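Local coordinates for arfgap-like finger domain containing protein (Cryptosporidium parvum Iowa II, PDB 2OWA) that is probably a GTPase-activating protein for ADP-ribosylation factor, here represented by its zinc-finger ArfGAP domain, at residues A[25-30]-A[55-60]; A[97-102]-A[130-135]; A[106-111]-A[122-127]. One frame throughout, in Å; residues are numbered along the deposited sequence.

Along the chain contact 1 comes first, and contacts 2 and 3 follow in later helices. Contact 1 joins helix 20-32 to strand 56-58 beside the zinc site and closes before the other two begin. Contacts 2 and 3 both pair helix 97-107, or the turn after it, with helix 123-135, and contact 3 is nested inside the loop that contact 2 closes. Centres of contacts 1 and 2 lie about 15 Å apart and those of contacts 2 and 3 about 12 Å apart. Contacts 1 and 2 touch through Phe57 with Asn97 and Ala55 with Leu132. The small sheet is thereby packed directly onto the helices of one compact ArfGAP domain.

Contact 1: residues A[25-30]-A[55-60]; sequences NFFQIV and AVFICL. With ZN (zinc ion), chain C.
Phe57 N makes a hydrogen bond to Asn97 OD1, which fixes the backbone of strand 56-58 where the Phe57 ring leaves it. The ring points at helix 20-32 and meets it with its far edge. CE1 of Phe57 lies 3.9 Å from CD1 of Phe27, which sits in the plane of the Phe57 ring. The two aromatic side chains approach at a slant. On the same rim, Phe57 CZ is 3.9 Å from CG1 of Val30. This methyl is placed there by a chi1 of 171°, which sets CG1 anti to the backbone N. The other methyl, Val30 CG2, turns to the Phe26 ring and lies 3.5 Å above its plane, toward the rim. Phe26 CD2 in turn stands 3.6 Å above the centre of the Phe27 ring. Phe26 thus packs on both Phe27 and Val30, the two residues that Phe57 meets. No hydrogen bond crosses the contact, and all three touching residues are buried. Two residues beyond Phe57, Cys59 SG binds zinc at 2.3 Å. Cys39, Cys42 and Cys62 complete this four-cysteine zinc site. Cys59 is also the N-cap of helix 60-67, and its sulfur caps a backbone N of that helix. Phe84 packs edge-to-face with Phe27. Strand 56-58 is an outermost strand of the three-stranded antiparallel sheet, and Leu50 of the adjoining strand 49-51 also touches Phe27. Helix 86-94 closes the aromatic cluster, with Leu89 against Phe26 and Phe27 and Met92 against Phe57.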
loop_
_atom_site.group_PDB
_atom_site.type_symbol
_atom_site.label_atom_id
_atom_site.label_comp_id
_atom_site.label_asym_id
_atom_site.label_seq_id
_atom_site.Cartn_x
_atom_site.Cartn_y
_atom_site.Cartn_z
ATOM N N ASN A 25 -11.386 10.515 6.493
ATOM C CA ASN A 25 -12.373 9.566 6.970
ATOM C C ASN A 25 -12.121 8.155 6.441
ATOM O O ASN A 25 -12.290 7.162 7.192
ATOM C CB ASN A 25 -13.786 10.027 6.571
ATOM C CG ASN A 25 -14.203 11.305 7.302
ATOM O OD1 ASN A 25 -13.492 11.768 8.221
ATOM N ND2 ASN A 25 -15.352 11.870 6.922
ATOM N N PHE A 26 -11.729 8.052 5.168
ATOM C CA PHE A 26 -11.408 6.710 4.598
ATOM C C PHE A 26 -10.179 6.080 5.306
ATOM O O PHE A 26 -10.239 4.965 5.800
ATOM C CB PHE A 26 -11.125 6.814 3.105
ATOM C CG PHE A 26 -10.591 5.550 2.505
ATOM C CD1 PHE A 26 -11.453 4.515 2.169
ATOM C CD2 PHE A 26 -9.210 5.363 2.351
ATOM C CE1 PHE A 26 -10.953 3.313 1.606
ATOM C CE2 PHE A 26 -8.707 4.189 1.812
ATOM C CZ PHE A 26 -9.569 3.157 1.455
ATOM N N PHE A 27 -9.054 6.777 5.305
ATOM C CA PHE A 27 -7.808 6.188 5.837
ATOM C C PHE A 27 -7.792 5.961 7.353
ATOM O O PHE A 27 -7.125 5.073 7.849
ATOM C CB PHE A 27 -6.605 6.999 5.403
ATOM C CG PHE A 27 -6.153 6.693 4.002
ATOM C CD1 PHE A 27 -5.765 5.400 3.645
ATOM C CD2 PHE A 27 -6.094 7.687 3.048
ATOM C CE1 PHE A 27 -5.344 5.127 2.378
ATOM C CE2 PHE A 27 -5.645 7.406 1.755
ATOM C CZ PHE A 27 -5.300 6.135 1.419
ATOM N N GLN A 28 -8.535 6.768 8.091
ATOM C CA GLN A 28 -8.624 6.579 9.530
ATOM C C GLN A 28 -9.196 5.187 9.828
ATOM O O GLN A 28 -8.694 4.461 10.691
ATOM C CB GLN A 28 -9.489 7.674 10.127
ATOM C CG GLN A 28 -8.736 8.959 10.388
ATOM C CD GLN A 28 -9.659 10.186 10.421
ATOM O OE1 GLN A 28 -10.859 10.071 10.699
ATOM N NE2 GLN A 28 -9.100 11.354 10.100
ATOM N N ILE A 29 -10.206 4.798 9.071
ATOM C CA ILE A 29 -10.776 3.471 9.183
ATOM C C ILE A 29 -9.847 2.400 8.671
ATOM O O ILE A 29 -9.563 1.435 9.370
ATOM C CB ILE A 29 -12.098 3.351 8.403
ATOM C CG1 ILE A 29 -13.134 4.330 8.947
ATOM C CG2 ILE A 29 -12.598 1.912 8.437
ATOM C CD1 ILE A 29 -13.266 4.283 10.427
ATOM N N VAL A 30 -9.371 2.567 7.443
ATOM C CA VAL A 30 -8.608 1.495 6.817
ATOM C C VAL A 30 -7.280 1.254 7.579
ATOM O O VAL A 30 -6.864 0.138 7.723
ATOM C CB VAL A 30 -8.463 1.725 5.305
ATOM C CG1 VAL A 30 -7.497 0.735 4.704
ATOM C CG2 VAL A 30 -9.855 1.602 4.643
ATOM N N ALA A 55 -0.740 -1.976 -2.371
ATOM C CA ALA A 55 -1.705 -1.543 -1.358
ATOM C C ALA A 55 -1.264 -1.951 0.045
ATOM O O ALA A 55 -2.020 -2.557 0.793
ATOM C CB ALA A 55 -3.111 -2.087 -1.672
ATOM N N VAL A 56 -0.024 -1.632 0.409
ATOM C CA VAL A 56 0.443 -1.885 1.765
ATOM C C VAL A 56 0.713 -0.551 2.486
ATOM O O VAL A 56 1.077 0.436 1.853
ATOM C CB VAL A 56 1.684 -2.799 1.812
ATOM C CG1 VAL A 56 1.316 -4.262 1.308
ATOM C CG2 VAL A 56 2.805 -2.203 0.977
ATOM N N PHE A 57 0.536 -0.552 3.803
ATOM C CA PHE A 57 0.953 0.572 4.670
ATOM C C PHE A 57 2.331 0.337 5.279
ATOM O O PHE A 57 2.616 -0.766 5.762
ATOM C CB PHE A 57 -0.036 0.797 5.805
ATOM C CG PHE A 57 -1.360 1.246 5.341
ATOM C CD1 PHE A 57 -1.631 2.595 5.198
ATOM C CD2 PHE A 57 -2.354 0.303 5.020
ATOM C CE1 PHE A 57 -2.903 3.023 4.735
ATOM C CE2 PHE A 57 -3.599 0.705 4.572
ATOM C CZ PHE A 57 -3.889 2.068 4.447
ATOM N N ILE A 58 3.149 1.386 5.274
ATOM C CA ILE A 58 4.576 1.311 5.663
ATOM C C ILE A 58 4.933 2.563 6.482
ATOM O O ILE A 58 4.254 3.556 6.354
ATOM C CB ILE A 58 5.498 1.211 4.412
ATOM C CG1 ILE A 58 5.238 2.364 3.400
ATOM C CG2 ILE A 58 5.396 -0.228 3.775
ATOM C CD1 ILE A 58 6.171 2.334 2.186
ATOM N N CYS A 59 6.006 2.525 7.279
ATOM C CA CYS A 59 6.352 3.637 8.136
ATOM C C CYS A 59 7.163 4.696 7.383
ATOM O O CYS A 59 7.594 4.488 6.243
ATOM C CB CYS A 59 7.115 3.158 9.396
ATOM S SG CYS A 59 8.762 2.393 9.086
ATOM N N LEU A 60 7.388 5.819 8.054
ATOM C CA LEU A 60 8.130 6.944 7.505
ATOM C C LEU A 60 9.554 6.546 7.113
ATOM O O LEU A 60 10.098 7.063 6.132
ATOM C CB LEU A 60 8.074 8.152 8.476
ATOM C CG LEU A 60 8.495 8.044 9.958
ATOM C CD1 LEU A 60 9.999 7.896 10.073
ATOM C CD2 LEU A 60 8.037 9.259 10.810
HETATM ZN ZN ZN C . 8.930 0.182 8.328
#

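Contact 2: residues A[97-102]-A[130-135]; sequences NGRARN and QILDSE
Arg99 reaches from helix 97-107 to Glu135 on helix 123-135. Its CB already points at the other helix. From there CG lies anti to the backbone N (chi1 -170°), and the chain runs on extended through CD to NE. This stretch spans the distance between the helices, whose short segment axes come within 12.8 Å. Tyr128 also packs against the Arg99 side chain. At the tip, NH1 and NH2 both donate to one oxygen, Glu135 OE2, at 2.9 Å and 3.0 Å respectively. The grip is end-on, through NH1 and NH2, and OE2 lies in the guanidinium plane. The carboxylate is turned 88° from that plane. NH1 comes in on the anti side of OE2, while NH2 comes from well above the carboxylate plane, on the same face. Glu135 presents this oxygen because its chain bends at chi2. NH1 has a second acceptor, the carbonyl oxygen of Ile94, which helps to hold the guanidinium in place. Apolar groups lie around it as well. Leu132 CD2 sits over one guanidinium face, 4.2 Å from NH1, and Ile131 CG2 is a looser neighbour of NH2. Leu132 is buried and also packs on Ile94 and Ala55. The short helix segments cross at 133°, about midway between perpendicular and antiparallel. An interhelical salt bridge beside buried Leu132 thus joins helices 97-107 and 123-135 of the ArfGAP domain.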
loop_
_atom_site.group_PDB
_atom_site.type_symbol
_atom_site.label_atom_id
_atom_site.label_comp_id
_atom_site.label_asym_id
_atom_site.label_seq_id
_atom_site.Cartn_x
_atom_site.Cartn_y
_atom_site.Cartn_z
ATOM N N ASN A 97 -2.334 -4.693 4.375
ATOM C CA ASN A 97 -1.215 -5.546 4.829
ATOM C C ASN A 97 -1.526 -7.034 4.989
ATOM O O ASN A 97 -0.703 -7.852 4.624
ATOM C CB ASN A 97 -0.584 -4.996 6.109
ATOM C CG ASN A 97 0.150 -3.683 5.883
ATOM O OD1 ASN A 97 0.096 -3.098 4.791
ATOM N ND2 ASN A 97 0.837 -3.190 6.939
ATOM N N GLY A 98 -2.710 -7.390 5.515
ATOM C CA GLY A 98 -3.086 -8.799 5.611
ATOM C C GLY A 98 -3.168 -9.590 4.297
ATOM O O GLY A 98 -2.574 -10.672 4.163
ATOM N N ARG A 99 -3.926 -9.088 3.328
ATOM C CA ARG A 99 -3.960 -9.731 2.013
ATOM C C ARG A 99 -2.560 -9.906 1.353
ATOM O O ARG A 99 -2.274 -10.971 0.769
ATOM C CB ARG A 99 -4.865 -8.929 1.079
ATOM C CG ARG A 99 -5.147 -9.646 -0.216
ATOM C CD ARG A 99 -6.166 -8.926 -1.018
ATOM N NE ARG A 99 -6.727 -9.795 -2.056
ATOM C CZ ARG A 99 -7.694 -9.422 -2.899
ATOM N NH1 ARG A 99 -8.235 -8.208 -2.817
ATOM N NH2 ARG A 99 -8.134 -10.282 -3.814
ATOM N N ALA A 100 -1.735 -8.853 1.425
ATOM C CA ALA A 100 -0.364 -8.865 0.887
ATOM C C ALA A 100 0.567 -9.868 1.622
ATOM O O ALA A 100 1.237 -10.685 0.964
ATOM C CB ALA A 100 0.251 -7.439 0.871
ATOM N N ARG A 101 0.566 -9.829 2.960
ATOM C CA ARG A 101 1.299 -10.799 3.785
ATOM C C ARG A 101 0.848 -12.207 3.393
ATOM O O ARG A 101 1.672 -13.079 3.206
ATOM C CB ARG A 101 1.039 -10.597 5.294
ATOM C CG ARG A 101 2.032 -9.681 5.982
ATOM C CD ARG A 101 1.458 -9.179 7.324
ATOM N NE ARG A 101 2.131 -7.979 7.790
ATOM C CZ ARG A 101 1.534 -7.045 8.524
ATOM N NH1 ARG A 101 0.260 -7.217 8.868
ATOM N NH2 ARG A 101 2.205 -5.949 8.914
ATOM N N ASN A 102 -0.450 -12.394 3.212
ATOM C CA ASN A 102 -0.957 -13.715 2.897
ATOM C C ASN A 102 -0.420 -14.179 1.553
ATOM O O ASN A 102 0.069 -15.294 1.440
ATOM C CB ASN A 102 -2.507 -13.781 2.929
ATOM C CG ASN A 102 -3.051 -15.110 2.349
ATOM O OD1 ASN A 102 -2.672 -16.185 2.790
ATOM N ND2 ASN A 102 -3.925 -15.024 1.355
ATOM N N GLN A 130 -0.842 -6.872 -10.330
ATOM C CA GLN A 130 -1.845 -7.225 -11.338
ATOM C C GLN A 130 -3.104 -7.862 -10.794
ATOM O O GLN A 130 -4.145 -7.670 -11.376
ATOM C CB GLN A 130 -1.252 -8.152 -12.416
ATOM C CG GLN A 130 -0.403 -7.409 -13.429
ATOM C CD GLN A 130 0.046 -8.297 -14.599
ATOM O OE1 GLN A 130 1.118 -8.104 -15.146
ATOM N NE2 GLN A 130 -0.775 -9.284 -14.962
ATOM N N ILE A 131 -3.008 -8.646 -9.721
ATOM C CA ILE A 131 -4.193 -9.205 -9.031
ATOM C C ILE A 131 -5.058 -8.060 -8.501
ATOM O O ILE A 131 -6.298 -8.065 -8.623
ATOM C CB ILE A 131 -3.802 -10.179 -7.856
ATOM C CG1 ILE A 131 -3.115 -11.453 -8.397
ATOM C CG2 ILE A 131 -5.017 -10.549 -6.986
ATOM C CD1 ILE A 131 -2.354 -12.237 -7.322
ATOM N N LEU A 132 -4.397 -7.064 -7.923
ATOM C CA LEU A 132 -5.109 -5.909 -7.422
ATOM C C LEU A 132 -5.720 -5.074 -8.545
ATOM O O LEU A 132 -6.848 -4.622 -8.395
ATOM C CB LEU A 132 -4.204 -5.056 -6.553
ATOM C CG LEU A 132 -3.686 -5.645 -5.228
ATOM C CD1 LEU A 132 -2.937 -4.485 -4.543
ATOM C CD2 LEU A 132 -4.785 -6.254 -4.288
ATOM N N ASP A 133 -4.977 -4.890 -9.654
ATOM C CA ASP A 133 -5.453 -4.138 -10.834
ATOM C C ASP A 133 -6.722 -4.777 -11.383
ATOM O O ASP A 133 -7.684 -4.091 -11.746
ATOM C CB ASP A 133 -4.420 -4.181 -11.978
ATOM C CG ASP A 133 -3.193 -3.381 -11.707
ATOM O OD1 ASP A 133 -3.170 -2.617 -10.696
ATOM O OD2 ASP A 133 -2.244 -3.495 -12.543
ATOM N N SER A 134 -6.680 -6.098 -11.473
ATOM C CA SER A 134 -7.791 -6.884 -11.922
ATOM C C SER A 134 -9.026 -6.745 -11.001
ATOM O O SER A 134 -10.148 -6.661 -11.486
ATOM C CB SER A 134 -7.350 -8.320 -12.008
ATOM O OG SER A 134 -8.147 -8.986 -12.935
ATOM N N GLU A 135 -8.817 -6.687 -9.689
ATOM C CA GLU A 135 -9.918 -6.460 -8.727
ATOM C C GLU A 135 -10.628 -5.125 -8.894
ATOM O O GLU A 135 -11.840 -5.050 -8.731
ATOM C CB GLU A 135 -9.401 -6.517 -7.301
ATOM C CG GLU A 135 -9.002 -7.870 -6.849
ATOM C CD GLU A 135 -10.150 -8.560 -6.194
ATOM O OE1 GLU A 135 -10.973 -9.151 -6.934
ATOM O OE2 GLU A 135 -10.227 -8.490 -4.945
#

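Contact 3: residues A[106-111]-A[122-127]; sequences QVLGVN and SICGRQ
Val107 and Leu108 pack on Cys124 from the end of helix 97-107. With chi1 at -53°, Val107 CG1 is anti to the carbonyl carbon and CG2 falls between the backbone N and the carbonyl carbon. That puts the CG2 methyl 3.8 Å from Cys124 CB and a little farther from its sulfur. Leu108 arrives with one branch, and its CD2 reaches to 3.9 Å from Cys124 SG. Cys124 has its sulfur anti to its own carbonyl carbon, which turns SG to face both methyls. The contact is purely apolar and lies at the surface. Beside it, Ser122 is the N-cap of helix 123-135. Its OG accepts from Gly125 N at 2.8 Å. The same OG is hydrogen-bonded to the carbonyl oxygen of Tyr119. Past Leu108 the chain leaves helical geometry at Gly109, whose phi is positive. A weak hydrogen bond links Cys124 O to the hydroxyl of Tyr103, one turn before Val107 on helix 97-107. Here the C-terminal end of one helix meets the serine-capped start of another, within the helical part of the ArfGAP domain and away from the zinc site.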
loop_
_atom_site.group_PDB
_atom_site.type_symbol
_atom_site.label_atom_id
_atom_site.label_comp_id
_atom_site.label_asym_id
_atom_site.label_seq_id
_atom_site.Cartn_x
_atom_site.Cartn_y
_atom_site.Cartn_z
ATOM N N GLN A 106 2.838 -17.102 0.953
ATOM C CA GLN A 106 2.614 -18.277 0.078
ATOM C C GLN A 106 3.599 -18.355 -1.090
ATOM O O GLN A 106 4.193 -19.415 -1.337
ATOM C CB GLN A 106 1.166 -18.351 -0.458
ATOM C CG GLN A 106 0.072 -18.184 0.609
ATOM C CD GLN A 106 -1.200 -19.011 0.340
ATOM O OE1 GLN A 106 -1.173 -20.008 -0.415
ATOM N NE2 GLN A 106 -2.323 -18.604 0.971
ATOM N N VAL A 107 3.780 -17.247 -1.815
ATOM C CA VAL A 107 4.564 -17.277 -3.040
ATOM C C VAL A 107 6.080 -17.071 -2.803
ATOM O O VAL A 107 6.912 -17.597 -3.566
ATOM C CB VAL A 107 4.018 -16.341 -4.162
ATOM C CG1 VAL A 107 2.532 -16.621 -4.435
ATOM C CG2 VAL A 107 4.257 -14.902 -3.854
ATOM N N LEU A 108 6.429 -16.331 -1.747
ATOM C CA LEU A 108 7.835 -16.161 -1.355
ATOM C C LEU A 108 8.262 -17.143 -0.251
ATOM O O LEU A 108 9.467 -17.358 -0.027
ATOM C CB LEU A 108 8.124 -14.696 -0.983
ATOM C CG LEU A 108 8.031 -13.664 -2.124
ATOM C CD1 LEU A 108 8.358 -12.278 -1.606
ATOM C CD2 LEU A 108 8.934 -14.013 -3.304
ATOM N N GLY A 109 7.279 -17.752 0.424
ATOM C CA GLY A 109 7.537 -18.857 1.378
ATOM C C GLY A 109 7.859 -18.461 2.808
ATOM O O GLY A 109 7.714 -17.280 3.187
ATOM N N VAL A 110 8.343 -19.434 3.588
ATOM C CA VAL A 110 8.728 -19.234 5.010
ATOM C C VAL A 110 9.770 -18.142 5.316
ATOM O O VAL A 110 9.760 -17.572 6.405
ATOM C CB VAL A 110 9.131 -20.562 5.764
ATOM C CG1 VAL A 110 7.950 -21.503 5.893
ATOM C CG2 VAL A 110 10.317 -21.284 5.124
ATOM N N ASN A 111 10.660 -17.843 4.368
ATOM C CA ASN A 111 11.684 -16.825 4.604
ATOM C C ASN A 111 11.349 -15.493 3.980
ATOM O O ASN A 111 12.263 -14.666 3.756
ATOM C CB ASN A 111 13.051 -17.279 4.098
ATOM C CG ASN A 111 13.494 -18.548 4.729
ATOM O OD1 ASN A 111 13.591 -18.645 5.957
ATOM N ND2 ASN A 111 13.752 -19.549 3.902
ATOM N N SER A 122 10.330 -8.111 -7.261
ATOM C CA SER A 122 10.162 -9.489 -7.712
ATOM C C SER A 122 9.062 -9.630 -8.780
ATOM O O SER A 122 8.124 -8.853 -8.798
ATOM C CB SER A 122 9.863 -10.415 -6.532
ATOM O OG SER A 122 8.524 -10.260 -6.068
ATOM N N ILE A 123 9.175 -10.640 -9.637
ATOM C CA ILE A 123 8.070 -11.004 -10.530
ATOM C C ILE A 123 6.764 -11.321 -9.784
ATOM O O ILE A 123 5.677 -11.015 -10.302
ATOM C CB ILE A 123 8.472 -12.180 -11.494
ATOM C CG1 ILE A 123 7.294 -12.585 -12.372
ATOM C CG2 ILE A 123 8.977 -13.362 -10.711
ATOM C CD1 ILE A 123 7.679 -12.657 -13.854
ATOM N N CYS A 124 6.881 -11.914 -8.584
ATOM C CA CYS A 124 5.759 -12.152 -7.650
ATOM C C CYS A 124 5.113 -10.840 -7.213
ATOM O O CYS A 124 3.897 -10.770 -7.058
ATOM C CB CYS A 124 6.217 -12.907 -6.383
ATOM S SG CYS A 124 7.104 -14.422 -6.738
ATOM N N GLY A 125 5.925 -9.800 -7.037
ATOM C CA GLY A 125 5.412 -8.469 -6.727
ATOM C C GLY A 125 4.568 -7.966 -7.887
ATOM O O GLY A 125 3.442 -7.461 -7.699
ATOM N N ARG A 126 5.126 -8.088 -9.089
ATOM C CA ARG A 126 4.424 -7.653 -10.312
ATOM C C ARG A 126 3.082 -8.375 -10.445
ATOM O O ARG A 126 2.080 -7.730 -10.658
ATOM C CB ARG A 126 5.291 -7.879 -11.540
ATOM C CG ARG A 126 4.647 -7.450 -12.856
ATOM N N GLN A 127 3.092 -9.696 -10.263
ATOM C CA GLN A 127 1.927 -10.543 -10.281
ATOM C C GLN A 127 0.839 -10.161 -9.255
ATOM O O GLN A 127 -0.364 -10.131 -9.578
ATOM C CB GLN A 127 2.362 -11.969 -10.040
ATOM C CG GLN A 127 2.096 -12.871 -11.224
ATOM C CD GLN A 127 3.137 -13.946 -11.373
ATOM O OE1 GLN A 127 3.513 -14.603 -10.404
ATOM N NE2 GLN A 127 3.616 -14.136 -12.594
#